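Local structure of putative arylalkylamine N-Acetyltransferase 7 (Aedes aegypti, 4FD7) at residues Leu181-Gln194 with Glu226-Asp238. The protein probably acts as an N-acetyltransferase of the GNAT family, transferring an acetyl group from acetyl-CoA to the amine of a substrate. Residues are numbered along the deposited sequence; the frame is centred on the assembly and turned at random.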
# COMPACT_ATOMS: atom_id res chain seq x y z
N LEU A 181 0.85 11.47 13.16
CA LEU A 181 0.63 10.05 13.42
C LEU A 181 1.91 9.44 13.95
O LEU A 181 3.01 9.81 13.51
CB LEU A 181 0.18 9.34 12.14
CG LEU A 181 -1.19 9.71 11.57
CD1 LEU A 181 -1.28 9.21 10.13
CD2 LEU A 181 -2.33 9.11 12.40
N LYS A 182 1.78 8.48 14.87
CA LYS A 182 2.96 7.87 15.50
C LYS A 182 3.41 6.60 14.78
O LYS A 182 4.53 6.14 14.96
CB LYS A 182 2.67 7.51 16.96
CG LYS A 182 2.13 8.65 17.82
CD LYS A 182 1.99 8.16 19.27
CE LYS A 182 1.45 9.25 20.18
NZ LYS A 182 1.49 8.79 21.60
N LEU A 183 2.52 6.04 13.97
CA LEU A 183 2.69 4.67 13.52
C LEU A 183 2.11 4.46 12.15
O LEU A 183 1.05 5.02 11.83
CB LEU A 183 1.94 3.74 14.49
CG LEU A 183 2.04 2.23 14.41
CD1 LEU A 183 3.45 1.75 14.75
CD2 LEU A 183 1.05 1.64 15.37
N SER A 184 2.80 3.66 11.34
CA SER A 184 2.18 3.11 10.14
C SER A 184 2.18 1.59 10.28
O SER A 184 3.12 1.04 10.85
CB SER A 184 2.95 3.51 8.88
OG SER A 184 2.30 3.01 7.71
N ALA A 185 1.14 0.93 9.80
CA ALA A 185 1.15 -0.54 9.73
C ALA A 185 0.43 -0.95 8.46
O ALA A 185 -0.45 -0.25 7.99
CB ALA A 185 0.48 -1.17 10.92
N THR A 186 0.81 -2.09 7.91
CA THR A 186 0.28 -2.47 6.62
C THR A 186 0.39 -3.97 6.46
O THR A 186 1.25 -4.60 7.09
CB THR A 186 1.02 -1.68 5.49
OG1 THR A 186 0.52 -0.34 5.45
CG2 THR A 186 0.83 -2.31 4.11
N CYS A 187 -0.51 -4.56 5.69
CA CYS A 187 -0.36 -5.96 5.31
C CYS A 187 0.46 -6.02 4.04
O CYS A 187 0.02 -5.57 2.99
CB CYS A 187 -1.73 -6.62 5.07
SG CYS A 187 -1.55 -8.34 4.53
N PHE A 188 1.69 -6.53 4.16
CA PHE A 188 2.56 -6.75 3.02
C PHE A 188 2.40 -8.19 2.56
O PHE A 188 2.59 -9.15 3.33
CB PHE A 188 4.00 -6.41 3.37
CG PHE A 188 4.20 -4.98 3.78
CD1 PHE A 188 4.18 -4.60 5.12
CD2 PHE A 188 4.39 -4.01 2.82
CE1 PHE A 188 4.36 -3.27 5.48
CE2 PHE A 188 4.57 -2.67 3.18
CZ PHE A 188 4.56 -2.31 4.51
N THR A 189 2.03 -8.34 1.29
CA THR A 189 1.45 -9.58 0.82
C THR A 189 2.43 -10.48 0.09
O THR A 189 2.20 -11.68 -0.04
CB THR A 189 0.28 -9.29 -0.10
OG1 THR A 189 0.76 -8.52 -1.21
CG2 THR A 189 -0.79 -8.51 0.65
N GLY A 190 3.52 -9.91 -0.39
CA GLY A 190 4.51 -10.66 -1.14
C GLY A 190 5.93 -10.46 -0.64
O GLY A 190 6.18 -9.61 0.20
N PRO A 191 6.87 -11.24 -1.19
CA PRO A 191 8.24 -11.34 -0.65
C PRO A 191 9.05 -10.05 -0.79
O PRO A 191 9.69 -9.61 0.16
CB PRO A 191 8.85 -12.45 -1.51
CG PRO A 191 8.13 -12.38 -2.79
CD PRO A 191 6.71 -12.01 -2.43
N ASN A 192 9.01 -9.43 -1.97
CA ASN A 192 9.76 -8.20 -2.16
C ASN A 192 9.19 -6.98 -1.43
O ASN A 192 9.95 -6.15 -0.95
CB ASN A 192 9.97 -7.92 -3.65
CG ASN A 192 10.78 -9.00 -4.33
OD1 ASN A 192 10.43 -9.47 -5.41
ND2 ASN A 192 11.87 -9.43 -3.68
N SER A 193 7.86 -6.89 -1.34
CA SER A 193 7.23 -5.81 -0.57
C SER A 193 7.58 -5.94 0.91
O SER A 193 7.85 -4.92 1.60
CB SER A 193 5.71 -5.76 -0.80
OG SER A 193 5.08 -6.98 -0.47
N GLN A 194 7.60 -7.18 1.40
CA GLN A 194 8.06 -7.46 2.76
C GLN A 194 9.53 -7.08 2.96
O GLN A 194 9.90 -6.51 3.99
CB GLN A 194 7.81 -8.93 3.13
CG GLN A 194 6.30 -9.26 3.29
CD GLN A 194 5.99 -10.73 3.06
OE1 GLN A 194 6.90 -11.57 2.99
NE2 GLN A 194 4.69 -11.04 2.93
N GLU A 226 0.30 -20.71 -1.97
CA GLU A 226 -0.10 -21.26 -0.68
C GLU A 226 1.02 -21.29 0.38
O GLU A 226 0.76 -21.16 1.58
CB GLU A 226 -0.70 -22.66 -0.86
CG GLU A 226 -1.95 -22.71 -1.74
CD GLU A 226 -1.64 -23.01 -3.20
OE1 GLU A 226 -0.45 -22.94 -3.61
OE2 GLU A 226 -2.61 -23.33 -3.94
N GLU A 227 2.27 -21.45 -0.06
CA GLU A 227 3.38 -21.46 0.90
C GLU A 227 3.99 -20.07 1.17
O GLU A 227 4.84 -19.93 2.05
CB GLU A 227 4.47 -22.44 0.46
CG GLU A 227 5.19 -22.03 -0.80
CD GLU A 227 6.08 -23.14 -1.36
OE1 GLU A 227 5.86 -24.33 -1.03
OE2 GLU A 227 7.00 -22.82 -2.14
N ASN A 228 3.57 -19.06 0.42
CA ASN A 228 4.07 -17.70 0.67
C ASN A 228 3.48 -17.13 1.95
O ASN A 228 2.38 -17.51 2.37
CB ASN A 228 3.76 -16.77 -0.51
CG ASN A 228 4.60 -17.07 -1.74
OD1 ASN A 228 4.12 -17.65 -2.71
ND2 ASN A 228 5.88 -16.68 -1.69
N PHE A 229 4.19 -16.20 2.58
CA PHE A 229 3.69 -15.56 3.79
C PHE A 229 2.96 -14.25 3.52
O PHE A 229 3.29 -13.51 2.59
CB PHE A 229 4.84 -15.35 4.79
CG PHE A 229 5.21 -16.58 5.56
CD1 PHE A 229 6.11 -17.49 5.05
CD2 PHE A 229 4.62 -16.84 6.79
CE1 PHE A 229 6.43 -18.64 5.77
CE2 PHE A 229 4.94 -17.98 7.51
CZ PHE A 229 5.86 -18.87 7.00
N CYS A 230 1.93 -14.00 4.33
CA CYS A 230 1.20 -12.74 4.36
C CYS A 230 1.59 -12.13 5.70
O CYS A 230 1.40 -12.77 6.75
CB CYS A 230 -0.30 -13.02 4.33
SG CYS A 230 -1.38 -11.58 4.27
N LYS A 231 2.18 -10.94 5.68
CA LYS A 231 2.70 -10.39 6.93
C LYS A 231 2.14 -9.01 7.25
O LYS A 231 2.27 -8.10 6.45
CB LYS A 231 4.22 -10.30 6.88
CG LYS A 231 4.93 -11.62 6.66
CD LYS A 231 6.44 -11.47 6.85
CE LYS A 231 7.19 -12.72 6.44
NZ LYS A 231 8.66 -12.59 6.65
N TYR A 232 1.63 -8.83 8.47
CA TYR A 232 1.26 -7.50 8.94
C TYR A 232 2.51 -6.95 9.62
O TYR A 232 3.07 -7.58 10.51
CB TYR A 232 0.07 -7.55 9.90
CG TYR A 232 -0.91 -6.42 9.68
CD1 TYR A 232 -1.95 -6.54 8.77
CD2 TYR A 232 -0.78 -5.22 10.37
CE1 TYR A 232 -2.84 -5.51 8.56
CE2 TYR A 232 -1.66 -4.18 10.17
CZ TYR A 232 -2.69 -4.33 9.27
OH TYR A 232 -3.58 -3.30 9.06
N MET A 233 2.94 -5.77 9.19
CA MET A 233 4.19 -5.16 9.67
C MET A 233 3.96 -3.70 10.09
O MET A 233 3.11 -2.99 9.50
CB MET A 233 5.29 -5.27 8.61
CG MET A 233 5.51 -6.69 8.08
SD MET A 233 6.71 -6.69 6.73
CE MET A 233 8.21 -6.32 7.65
N SER A 234 4.69 -3.27 11.11
CA SER A 234 4.49 -1.93 11.68
C SER A 234 5.77 -1.11 11.86
O SER A 234 6.85 -1.64 12.10
CB SER A 234 3.71 -2.01 13.01
OG SER A 234 4.33 -2.85 13.96
N LEU A 235 5.63 0.21 11.77
CA LEU A 235 6.76 1.13 11.86
C LEU A 235 6.41 2.31 12.74
O LEU A 235 5.51 3.09 12.40
CB LEU A 235 7.13 1.63 10.46
CG LEU A 235 8.27 2.65 10.34
CD1 LEU A 235 9.61 2.01 10.67
CD2 LEU A 235 8.26 3.24 8.93
N ARG A 236 7.11 2.46 13.85
CA ARG A 236 6.99 3.66 14.68
C ARG A 236 7.86 4.76 14.11
O ARG A 236 9.05 4.57 13.85
CB ARG A 236 7.40 3.39 16.13
CG ARG A 236 6.32 2.71 16.94
CD ARG A 236 6.60 2.85 18.43
NE ARG A 236 6.33 4.18 18.96
CZ ARG A 236 6.37 4.46 20.26
NH1 ARG A 236 6.67 3.50 21.13
NH2 ARG A 236 6.10 5.68 20.70
N VAL A 237 7.25 5.92 13.91
CA VAL A 237 7.95 7.04 13.33
C VAL A 237 8.28 7.98 14.46
O VAL A 237 8.09 7.63 15.63
CB VAL A 237 7.13 7.71 12.23
CG1 VAL A 237 6.63 6.65 11.25
CG2 VAL A 237 5.95 8.47 12.83
N ASP A 238 8.81 9.14 14.16
CA ASP A 238 9.12 10.09 15.21
C ASP A 238 10.06 9.48 16.24
O ASP A 238 11.05 8.84 15.89
CB ASP A 238 7.82 10.59 15.86
CG ASP A 238 7.48 9.83 17.08
OD1 ASP A 238 8.25 9.95 18.03
OD2 ASP A 238 6.46 9.12 17.10
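T186 and M233 pair at the middle of two antiparallel strands, 183-188 and 229-236, in the C-terminal three-stranded sheet of a GNAT fold. M233 N gives a nearly straight bond to T186 O (2.9 Å, 171°), and T186 N answers to M233 O. Such backbone bonds run from the K182-V237 end to the F188-K231 pair. The middle is tight on both faces. On one, M233 SD lies 3.7 Å from F188 CD1, an oblique Met-aromatic contact. F188 CG lies beside its own backbone N (chi1 -61°), turning the ring back over T186 CG2 and next to M233. On the other, one face of the Y232 ring covers T186 O and C187 N, and A185 CB reaches Y232 CE2 at 3.8 Å. At the K182 end V237 N still bonds K182 O, but the K182, R236 and D238 side chains are exposed and looser. At the other end the helix from P191 turns Q194 back onto the strands. The K231 side chain crosses that of Q194 at about a right angle, and its NZ forms a salt bridge with E204. Q194 NE2 donates to both F188 O and F229 O, each 2.9 Å away and nearly in the amide plane.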